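Local coordinates for probable fumarate reductase Ifc3 (Shewanella frigidimarina, PDB 1QO8), which catalyses the essentially one-way reduction of fumarate to succinate in vitro, using FAD and four covalently bound c-type hemes, at residues D190-V204 against G532-A544. Sequence-based numbering, arbitrary orientation.
Sequences DAMKGGRQQNDIKLV and GGVHGYNRLGGNA. With FAD (flavin-adenine dinucleotide), chain G.
Tyr537 N donates to Gly195 O over 3.0 Å in a fairly straight bond, coming from above the carbonyl plane. Gln198 N reaches Gly195 O from the opposite face, so this oxygen holds two amides and ties the 195-198 turn to the 535-538 turn. A second backbone bond runs 3.0 Å from Asp200 N to Gly533 O, in the carbonyl plane. Asn538 ND2 gives a weak bond to Gly194 O, while Asn538 OD1 is held by Gln358. One water lies between Ala191 O and Asn538 O, within hydrogen-bonding distance of both.

The segment 190-204 joins two helices. A Schellman motif with Arg196 as its C-prime residue ends the first. Asp200 caps the second by accepting from Lys202 N. This linker packs on the loop that leads into helix 543-563 of the FAD-binding domain. At the far end of that loop Gly542 N makes a weak bond to FAD O2, and Arg539 is, by similarity, a fumarate-binding residue.

Gln198 CG sits over the centre of the Tyr537 ring in a CH-pi contact, 3.4 Å from the centroid. Its chain bends at chi2 (-61°), which lays the amide over the phenol end, 29° from the ring plane. A second water bridges Gln198 OE1 and Tyr537 OH. Arg196 NH1 lies at the ring edge, with the guanidinium nearly perpendicular to the ring; it also bonds Ser518 of the second subunit. With an alanine in place of Tyr537, Gln198 would probably lose the ring it lies over and the bridging water its phenol partner.

Leu540 CD2 packs 3.8 Å from Gly194 CA, where a side chain would clash. Leu203 CD1 meets Val534 CG2 at 4.2 Å, and Phe551 touches both side chains.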
ATOM      1  N   ASP A 190      -5.148  26.094   2.068  1.00 51.14           N
ATOM      2  CA  ASP A 190      -6.422  25.407   1.925  1.00 48.90           C
ATOM      3  C   ASP A 190      -6.217  23.966   1.490  1.00 46.99           C
ATOM      4  O   ASP A 190      -6.890  23.029   1.946  1.00 46.62           O
ATOM      5  CB  ASP A 190      -7.294  26.142   0.870  1.00 51.40           C
ATOM      6  CG  ASP A 190      -7.934  27.458   1.315  1.00 53.90           C
ATOM      7  OD1 ASP A 190      -7.735  27.953   2.437  1.00 52.62           O
ATOM      8  OD2 ASP A 190      -8.674  28.104   0.522  1.00 51.84           O
ATOM      9  N   ALA A 191      -5.346  23.764   0.489  1.00 46.67           N
ATOM     10  CA  ALA A 191      -5.050  22.404   0.038  1.00 47.13           C
ATOM     11  C   ALA A 191      -4.422  21.576   1.168  1.00 48.78           C
ATOM     12  O   ALA A 191      -4.712  20.381   1.380  1.00 47.21           O
ATOM     13  CB  ALA A 191      -4.114  22.449  -1.199  1.00 45.57           C
ATOM     14  N   MET A 192      -3.459  22.193   1.868  1.00 49.39           N
ATOM     15  CA  MET A 192      -2.690  21.421   2.869  1.00 51.45           C
ATOM     16  C   MET A 192      -3.604  20.913   3.961  1.00 51.06           C
ATOM     17  O   MET A 192      -3.584  19.803   4.472  1.00 50.29           O
ATOM     18  CB  MET A 192      -1.524  22.266   3.404  1.00 49.72           C
ATOM     19  CG  MET A 192      -0.455  22.493   2.329  1.00 49.44           C
ATOM     20  SD  MET A 192       0.399  20.993   1.812  1.00 53.64           S
ATOM     21  CE  MET A 192       1.045  20.412   3.399  1.00 50.84           C
ATOM     22  N   LYS A 193      -4.518  21.808   4.349  1.00 53.13           N
ATOM     23  CA  LYS A 193      -5.532  21.553   5.356  1.00 51.25           C
ATOM     24  C   LYS A 193      -6.530  20.524   4.829  1.00 49.53           C
ATOM     25  O   LYS A 193      -6.951  19.605   5.564  1.00 48.29           O
ATOM     26  CB  LYS A 193      -6.219  22.887   5.682  1.00 53.77           C
ATOM     27  CG  LYS A 193      -7.423  22.664   6.577  1.00 59.06           C
ATOM     28  CD  LYS A 193      -8.183  23.931   6.942  1.00 62.07           C
ATOM     29  CE  LYS A 193      -9.293  23.532   7.909  1.00 62.67           C
ATOM     30  NZ  LYS A 193     -10.277  24.622   8.143  1.00 67.08           N
ATOM     31  N   GLY A 194      -6.912  20.711   3.547  1.00 47.89           N
ATOM     32  CA  GLY A 194      -7.899  19.734   2.995  1.00 47.41           C
ATOM     33  C   GLY A 194      -7.232  18.344   2.943  1.00 45.37           C
ATOM     34  O   GLY A 194      -7.872  17.349   3.173  1.00 44.63           O
ATOM     35  N   GLY A 195      -5.926  18.258   2.691  1.00 46.59           N
ATOM     36  CA  GLY A 195      -5.204  16.994   2.699  1.00 46.73           C
ATOM     37  C   GLY A 195      -4.770  16.443   4.036  1.00 46.56           C
ATOM     38  O   GLY A 195      -3.886  15.563   4.097  1.00 44.50           O
ATOM     39  N   ARG A 196      -5.223  16.992   5.161  1.00 48.88           N
ATOM     40  CA  ARG A 196      -4.777  16.700   6.520  1.00 49.42           C
ATOM     41  C   ARG A 196      -3.299  16.917   6.773  1.00 49.23           C
ATOM     42  O   ARG A 196      -2.682  16.236   7.603  1.00 47.99           O
ATOM     43  CB  ARG A 196      -5.093  15.272   7.007  1.00 51.56           C
ATOM     44  CG  ARG A 196      -6.576  14.919   6.857  1.00 54.70           C
ATOM     45  CD  ARG A 196      -6.888  13.471   7.284  1.00 53.66           C
ATOM     46  NE  ARG A 196      -8.203  13.144   6.693  1.00 53.34           N
ATOM     47  CZ  ARG A 196      -8.642  11.921   6.565  1.00 55.08           C
ATOM     48  NH1 ARG A 196      -7.848  10.912   7.024  1.00 50.63           N
ATOM     49  NH2 ARG A 196      -9.841  11.629   6.016  1.00 55.15           N
ATOM     50  N   GLN A 197      -2.647  17.821   6.065  1.00 50.41           N
ATOM     51  CA  GLN A 197      -1.294  18.256   6.193  1.00 50.97           C
ATOM     52  C   GLN A 197      -0.340  17.185   5.662  1.00 50.74           C
ATOM     53  O   GLN A 197       0.852  17.367   5.825  1.00 51.17           O
ATOM     54  CB  GLN A 197      -0.872  18.767   7.584  1.00 53.02           C
ATOM     55  CG  GLN A 197      -1.693  19.943   8.086  1.00 54.95           C
ATOM     56  CD  GLN A 197      -1.485  21.248   7.332  1.00 55.59           C
ATOM     57  OE1 GLN A 197      -2.384  22.090   7.279  1.00 57.42           O
ATOM     58  NE2 GLN A 197      -0.370  21.533   6.707  1.00 54.97           N
ATOM     59  N   GLN A 198      -0.775  16.270   4.820  1.00 50.11           N
ATOM     60  CA  GLN A 198       0.062  15.177   4.298  1.00 47.45           C
ATOM     61  C   GLN A 198       0.582  15.423   2.885  1.00 48.92           C
ATOM     62  O   GLN A 198       1.474  14.677   2.404  1.00 47.32           O
ATOM     63  CB  GLN A 198      -0.795  13.921   4.377  1.00 47.73           C
ATOM     64  CG  GLN A 198      -1.053  13.417   5.811  1.00 51.59           C
ATOM     65  CD  GLN A 198       0.251  13.070   6.497  1.00 54.63           C
ATOM     66  OE1 GLN A 198       1.224  12.577   5.932  1.00 58.11           O
ATOM     67  NE2 GLN A 198       0.461  13.331   7.759  1.00 57.14           N
ATOM     68  N   ASN A 199       0.018  16.437   2.215  1.00 46.13           N
ATOM     69  CA  ASN A 199       0.365  16.742   0.850  1.00 48.68           C
ATOM     70  C   ASN A 199       1.866  17.095   0.810  1.00 48.88           C
ATOM     71  O   ASN A 199       2.341  17.682   1.757  1.00 48.09           O
ATOM     72  CB  ASN A 199      -0.307  17.926   0.139  1.00 45.80           C
ATOM     73  CG  ASN A 199      -1.775  18.122   0.436  1.00 46.12           C
ATOM     74  OD1 ASN A 199      -2.656  18.403  -0.415  1.00 47.07           O
ATOM     75  ND2 ASN A 199      -2.081  18.083   1.700  1.00 45.62           N
ATOM     76  N   ASP A 200       2.534  16.702  -0.238  1.00 48.82           N
ATOM     77  CA  ASP A 200       3.838  17.220  -0.607  1.00 51.53           C
ATOM     78  C   ASP A 200       3.745  18.718  -0.927  1.00 51.65           C
ATOM     79  O   ASP A 200       3.357  19.192  -2.019  1.00 48.45           O
ATOM     80  CB  ASP A 200       4.346  16.399  -1.786  1.00 51.22           C
ATOM     81  CG  ASP A 200       5.773  16.757  -2.156  1.00 54.39           C
ATOM     82  OD1 ASP A 200       6.284  17.860  -1.909  1.00 56.29           O
ATOM     83  OD2 ASP A 200       6.510  15.959  -2.739  1.00 54.53           O
ATOM     84  N   ILE A 201       4.214  19.510   0.054  1.00 51.58           N
ATOM     85  CA  ILE A 201       4.096  20.960   0.051  1.00 53.37           C
ATOM     86  C   ILE A 201       4.744  21.550  -1.181  1.00 51.93           C
ATOM     87  O   ILE A 201       4.253  22.590  -1.625  1.00 51.41           O
ATOM     88  CB  ILE A 201       4.613  21.657   1.330  1.00 53.76           C
ATOM     89  CG1 ILE A 201       4.398  23.157   1.315  1.00 57.27           C
ATOM     90  CG2 ILE A 201       6.120  21.403   1.518  1.00 52.56           C
ATOM     91  CD1 ILE A 201       3.044  23.703   1.643  1.00 59.22           C
ATOM     92  N   LYS A 202       5.767  20.924  -1.739  1.00 52.05           N
ATOM     93  CA  LYS A 202       6.369  21.418  -2.952  1.00 54.51           C
ATOM     94  C   LYS A 202       5.461  21.230  -4.169  1.00 52.67           C
ATOM     95  O   LYS A 202       5.451  22.076  -5.074  1.00 48.13           O
ATOM     96  CB  LYS A 202       7.733  20.744  -3.199  1.00 57.97           C
ATOM     97  CG  LYS A 202       8.582  20.680  -1.959  1.00 62.47           C
ATOM     98  CD  LYS A 202       9.618  19.578  -1.931  1.00 67.41           C
ATOM     99  CE  LYS A 202       9.226  18.235  -2.525  1.00 67.83           C
ATOM    100  NZ  LYS A 202       9.726  17.126  -1.641  1.00 70.36           N
ATOM    101  N   LEU A 203       4.725  20.105  -4.160  1.00 50.89           N
ATOM    102  CA  LEU A 203       3.855  19.889  -5.342  1.00 47.17           C
ATOM    103  C   LEU A 203       2.698  20.880  -5.243  1.00 45.60           C
ATOM    104  O   LEU A 203       2.310  21.497  -6.241  1.00 44.57           O
ATOM    105  CB  LEU A 203       3.455  18.419  -5.356  1.00 45.94           C
ATOM    106  CG  LEU A 203       4.533  17.356  -5.504  1.00 46.84           C
ATOM    107  CD1 LEU A 203       3.863  15.980  -5.567  1.00 45.65           C
ATOM    108  CD2 LEU A 203       5.383  17.593  -6.758  1.00 44.00           C
ATOM    109  N   VAL A 204       2.198  21.092  -4.023  1.00 45.08           N
ATOM    110  CA  VAL A 204       1.103  22.007  -3.754  1.00 47.70           C
ATOM    111  C   VAL A 204       1.424  23.433  -4.161  1.00 51.60           C
ATOM    112  O   VAL A 204       0.534  24.115  -4.700  1.00 49.20           O
ATOM    113  CB  VAL A 204       0.605  21.950  -2.295  1.00 46.00           C
ATOM    114  CG1 VAL A 204      -0.575  22.844  -2.008  1.00 44.17           C
ATOM    115  CG2 VAL A 204       0.166  20.493  -2.057  1.00 43.86           C
ATOM    116  N   GLY A 532       0.721  10.244  -6.714  1.00 44.04           N
ATOM    117  CA  GLY A 532       0.245  10.414  -5.341  1.00 44.37           C
ATOM    118  C   GLY A 532       0.841  11.658  -4.753  1.00 47.52           C
ATOM    119  O   GLY A 532       1.795  12.172  -5.404  1.00 47.91           O
ATOM    120  N   GLY A 533       0.543  12.307  -3.646  1.00 49.22           N
ATOM    121  CA  GLY A 533       1.270  13.476  -3.219  1.00 49.05           C
ATOM    122  C   GLY A 533       0.694  14.864  -3.447  1.00 48.70           C
ATOM    123  O   GLY A 533       1.016  15.805  -2.687  1.00 47.86           O
ATOM    124  N   VAL A 534      -0.035  15.202  -4.471  1.00 45.88           N
ATOM    125  CA  VAL A 534      -0.599  16.535  -4.685  1.00 47.31           C
ATOM    126  C   VAL A 534      -1.689  16.821  -3.642  1.00 47.53           C
ATOM    127  O   VAL A 534      -1.765  17.885  -3.097  1.00 46.91           O
ATOM    128  CB  VAL A 534      -1.152  16.635  -6.129  1.00 45.95           C
ATOM    129  CG1 VAL A 534      -1.749  18.056  -6.301  1.00 47.80           C
ATOM    130  CG2 VAL A 534       0.006  16.462  -7.091  1.00 45.71           C
ATOM    131  N   HIS A 535      -2.519  15.836  -3.303  1.00 44.02           N
ATOM    132  CA  HIS A 535      -3.683  15.932  -2.485  1.00 46.12           C
ATOM    133  C   HIS A 535      -3.560  15.361  -1.072  1.00 45.74           C
ATOM    134  O   HIS A 535      -4.505  15.498  -0.271  1.00 44.04           O
ATOM    135  CB  HIS A 535      -4.880  15.219  -3.171  1.00 43.50           C
ATOM    136  CG  HIS A 535      -5.109  15.741  -4.549  1.00 44.51           C
ATOM    137  ND1 HIS A 535      -4.948  14.937  -5.680  1.00 45.21           N
ATOM    138  CD2 HIS A 535      -5.441  16.993  -4.983  1.00 41.48           C
ATOM    139  CE1 HIS A 535      -5.219  15.647  -6.761  1.00 45.79           C
ATOM    140  NE2 HIS A 535      -5.491  16.898  -6.360  1.00 46.30           N
ATOM    141  N   GLY A 536      -2.360  14.893  -0.720  1.00 45.24           N
ATOM    142  CA  GLY A 536      -2.244  14.213   0.574  1.00 43.19           C
ATOM    143  C   GLY A 536      -3.384  13.275   0.855  1.00 42.00           C
ATOM    144  O   GLY A 536      -3.660  12.375   0.036  1.00 42.69           O
ATOM    145  N   TYR A 537      -3.991  13.344   2.027  1.00 42.00           N
ATOM    146  CA  TYR A 537      -5.042  12.351   2.367  1.00 41.86           C
ATOM    147  C   TYR A 537      -6.409  12.750   1.869  1.00 41.08           C
ATOM    148  O   TYR A 537      -7.335  11.954   2.074  1.00 41.93           O
ATOM    149  CB  TYR A 537      -5.083  12.104   3.892  1.00 43.28           C
ATOM    150  CG  TYR A 537      -3.918  11.370   4.505  1.00 45.40           C
ATOM    151  CD1 TYR A 537      -2.784  11.041   3.759  1.00 45.80           C
ATOM    152  CD2 TYR A 537      -3.951  10.962   5.844  1.00 45.76           C
ATOM    153  CE1 TYR A 537      -1.732  10.344   4.332  1.00 46.51           C
ATOM    154  CE2 TYR A 537      -2.899  10.264   6.440  1.00 46.72           C
ATOM    155  CZ  TYR A 537      -1.800   9.952   5.669  1.00 48.13           C
ATOM    156  OH  TYR A 537      -0.743   9.249   6.184  1.00 46.22           O
ATOM    157  N   ASN A 538      -6.625  13.878   1.176  1.00 42.59           N
ATOM    158  CA  ASN A 538      -8.044  14.141   0.767  1.00 43.33           C
ATOM    159  C   ASN A 538      -8.032  15.150  -0.344  1.00 42.71           C
ATOM    160  O   ASN A 538      -7.499  16.247  -0.118  1.00 43.05           O
ATOM    161  CB  ASN A 538      -8.838  14.634   1.975  1.00 46.09           C
ATOM    162  CG  ASN A 538     -10.298  14.880   1.606  1.00 48.05           C
ATOM    163  OD1 ASN A 538     -11.023  14.032   1.102  1.00 47.27           O
ATOM    164  ND2 ASN A 538     -10.737  16.123   1.744  1.00 48.31           N
ATOM    165  N   ARG A 539      -8.596  14.823  -1.506  1.00 44.31           N
ATOM    166  CA  ARG A 539      -8.599  15.780  -2.640  1.00 43.56           C
ATOM    167  C   ARG A 539      -9.684  16.840  -2.360  1.00 46.47           C
ATOM    168  O   ARG A 539     -10.788  16.360  -2.077  1.00 46.22           O
ATOM    169  CB  ARG A 539      -8.972  15.019  -3.925  1.00 42.53           C
ATOM    170  CG  ARG A 539      -9.236  15.800  -5.208  1.00 43.90           C
ATOM    171  CD  ARG A 539     -10.034  15.034  -6.276  1.00 39.94           C
ATOM    172  NE  ARG A 539     -11.363  14.789  -5.657  1.00 43.03           N
ATOM    173  CZ  ARG A 539     -12.486  15.483  -5.798  1.00 45.30           C
ATOM    174  NH1 ARG A 539     -12.446  16.485  -6.683  1.00 44.45           N
ATOM    175  NH2 ARG A 539     -13.570  15.207  -5.083  1.00 43.56           N
ATOM    176  N   LEU A 540      -9.393  18.138  -2.480  1.00 45.20           N
ATOM    177  CA  LEU A 540     -10.469  19.123  -2.638  1.00 43.75           C
ATOM    178  C   LEU A 540     -11.084  19.267  -4.008  1.00 43.10           C
ATOM    179  O   LEU A 540     -10.431  19.217  -5.074  1.00 44.21           O
ATOM    180  CB  LEU A 540      -9.867  20.504  -2.228  1.00 44.96           C
ATOM    181  CG  LEU A 540      -9.360  20.554  -0.775  1.00 48.20           C
ATOM    182  CD1 LEU A 540      -9.020  21.956  -0.292  1.00 46.63           C
ATOM    183  CD2 LEU A 540     -10.451  20.031   0.176  1.00 47.27           C
ATOM    184  N   GLY A 541     -12.378  19.497  -4.112  1.00 39.87           N
ATOM    185  CA  GLY A 541     -13.080  19.788  -5.381  1.00 40.51           C
ATOM    186  C   GLY A 541     -12.369  20.886  -6.172  1.00 41.00           C
ATOM    187  O   GLY A 541     -11.973  21.909  -5.600  1.00 39.85           O
ATOM    188  N   GLY A 542     -11.963  20.646  -7.425  1.00 35.21           N
ATOM    189  CA  GLY A 542     -11.332  21.577  -8.285  1.00 38.22           C
ATOM    190  C   GLY A 542      -9.813  21.450  -8.418  1.00 43.98           C
ATOM    191  O   GLY A 542      -9.170  21.958  -9.357  1.00 45.00           O
ATOM    192  N   ASN A 543      -9.214  20.736  -7.458  1.00 43.31           N
ATOM    193  CA  ASN A 543      -7.756  20.641  -7.431  1.00 42.91           C
ATOM    194  C   ASN A 543      -7.212  19.528  -8.304  1.00 41.95           C
ATOM    195  O   ASN A 543      -6.099  19.641  -8.828  1.00 39.27           O
ATOM    196  CB  ASN A 543      -7.369  20.370  -5.958  1.00 43.67           C
ATOM    197  CG  ASN A 543      -7.102  21.684  -5.254  1.00 45.75           C
ATOM    198  OD1 ASN A 543      -7.220  22.746  -5.876  1.00 45.20           O
ATOM    199  ND2 ASN A 543      -6.721  21.604  -4.005  1.00 44.17           N
ATOM    200  N   ALA A 544      -7.973  18.457  -8.479  1.00 41.89           N
ATOM    201  CA  ALA A 544      -7.467  17.357  -9.353  1.00 43.28           C
ATOM    202  C   ALA A 544      -7.496  17.710 -10.831  1.00 43.42           C
ATOM    203  O   ALA A 544      -6.577  17.354 -11.585  1.00 43.51           O
ATOM    204  CB  ALA A 544      -8.343  16.134  -9.180  1.00 37.79           C
TER
HETATM  205  PA  FAD G 605      -8.246  10.303 -16.575  1.00 37.10           P
HETATM  206  O1A FAD G 605      -9.032  11.478 -17.070  1.00 36.29           O
HETATM  207  O2A FAD G 605      -8.867   9.228 -16.031  1.00 34.89           O
HETATM  208  O5B FAD G 605      -7.781   9.653 -17.928  1.00 38.68           O
HETATM  209  C5B FAD G 605      -6.795   8.542 -17.997  1.00 37.74           C
HETATM  210  C4B FAD G 605      -6.766   8.005 -19.514  1.00 37.13           C
HETATM  211  O4B FAD G 605      -5.742   6.896 -19.463  1.00 36.70           O
HETATM  212  C3B FAD G 605      -8.087   7.247 -19.873  1.00 36.57           C
HETATM  213  O3B FAD G 605      -8.845   7.684 -20.909  1.00 34.67           O
HETATM  214  C2B FAD G 605      -7.736   5.722 -19.722  1.00 37.21           C
HETATM  215  O2B FAD G 605      -8.464   4.835 -20.606  1.00 40.43           O
HETATM  216  C1B FAD G 605      -6.334   5.756 -20.206  1.00 36.52           C
HETATM  217  N9A FAD G 605      -5.530   4.624 -19.727  1.00 40.56           N
HETATM  218  C8A FAD G 605      -5.575   3.995 -18.508  1.00 37.92           C
HETATM  219  N7A FAD G 605      -4.802   2.946 -18.462  1.00 38.16           N
HETATM  220  C5A FAD G 605      -4.200   2.864 -19.714  1.00 37.60           C
HETATM  221  C6A FAD G 605      -3.310   1.884 -20.330  1.00 38.01           C
HETATM  222  N6A FAD G 605      -2.840   0.834 -19.715  1.00 38.15           N
HETATM  223  N1A FAD G 605      -2.932   2.191 -21.596  1.00 37.75           N
HETATM  224  C2A FAD G 605      -3.462   3.236 -22.318  1.00 39.56           C
HETATM  225  N3A FAD G 605      -4.304   4.175 -21.831  1.00 38.68           N
HETATM  226  C4A FAD G 605      -4.643   3.902 -20.542  1.00 38.96           C
HETATM  227  N1  FAD G 605     -11.836  16.860  -9.928  1.00 45.98           N
HETATM  228  C2  FAD G 605     -11.780  18.164  -9.921  1.00 47.89           C
HETATM  229  O2  FAD G 605     -10.866  18.854  -9.605  1.00 45.75           O
HETATM  230  N3  FAD G 605     -12.881  18.980 -10.321  1.00 52.54           N
HETATM  231  C4  FAD G 605     -14.016  18.289 -10.734  1.00 53.17           C
HETATM  232  O4  FAD G 605     -14.997  18.906 -11.038  1.00 56.32           O
HETATM  233  C4X FAD G 605     -14.070  16.830 -10.670  1.00 48.56           C
HETATM  234  N5  FAD G 605     -15.195  16.182 -11.008  1.00 46.53           N
HETATM  235  C5X FAD G 605     -15.237  14.828 -11.033  1.00 44.72           C
HETATM  236  C6  FAD G 605     -16.439  14.215 -11.412  1.00 43.24           C
HETATM  237  C7  FAD G 605     -16.512  12.844 -11.455  1.00 45.29           C
HETATM  238  C7M FAD G 605     -17.755  12.113 -11.851  1.00 43.57           C
HETATM  239  C8  FAD G 605     -15.327  12.083 -11.145  1.00 44.00           C
HETATM  240  C8M FAD G 605     -15.373  10.589 -11.258  1.00 44.80           C
HETATM  241  C9  FAD G 605     -14.142  12.681 -10.804  1.00 40.94           C
HETATM  242  C9A FAD G 605     -14.051  14.052 -10.737  1.00 42.13           C
HETATM  243  N10 FAD G 605     -12.901  14.778 -10.367  1.00 41.14           N
HETATM  244  C10 FAD G 605     -12.877  16.118 -10.322  1.00 44.56           C
HETATM  245  C1' FAD G 605     -11.562  14.110 -10.405  1.00 43.11           C
HETATM  246  C2' FAD G 605     -10.809  14.508 -11.719  1.00 41.42           C
HETATM  247  O2' FAD G 605     -11.904  14.467 -12.696  1.00 42.40           O
HETATM  248  C3' FAD G 605      -9.935  13.281 -12.078  1.00 39.59           C
HETATM  249  O3' FAD G 605      -8.998  13.003 -11.029  1.00 42.08           O
HETATM  250  C4' FAD G 605      -8.916  13.766 -13.163  1.00 41.19           C
HETATM  251  O4' FAD G 605      -9.758  14.043 -14.323  1.00 37.41           O
HETATM  252  C5' FAD G 605      -8.035  12.513 -13.511  1.00 36.37           C
HETATM  253  O5' FAD G 605      -7.350  12.933 -14.852  1.00 41.82           O
HETATM  254  P   FAD G 605      -6.263  12.071 -15.521  1.00 38.53           P
HETATM  255  O1P FAD G 605      -5.855  12.865 -16.741  1.00 38.39           O
HETATM  256  O2P FAD G 605      -5.361  11.813 -14.490  1.00 38.75           O
HETATM  257  O3P FAD G 605      -6.939  10.813 -15.766  1.00 35.93           O
HETATM  258  O   HOH W   1      -5.723  18.583  -0.655  1.00 47.79           O
HETATM  259  O   HOH W   2       2.061  10.053   6.230  1.00 71.82           O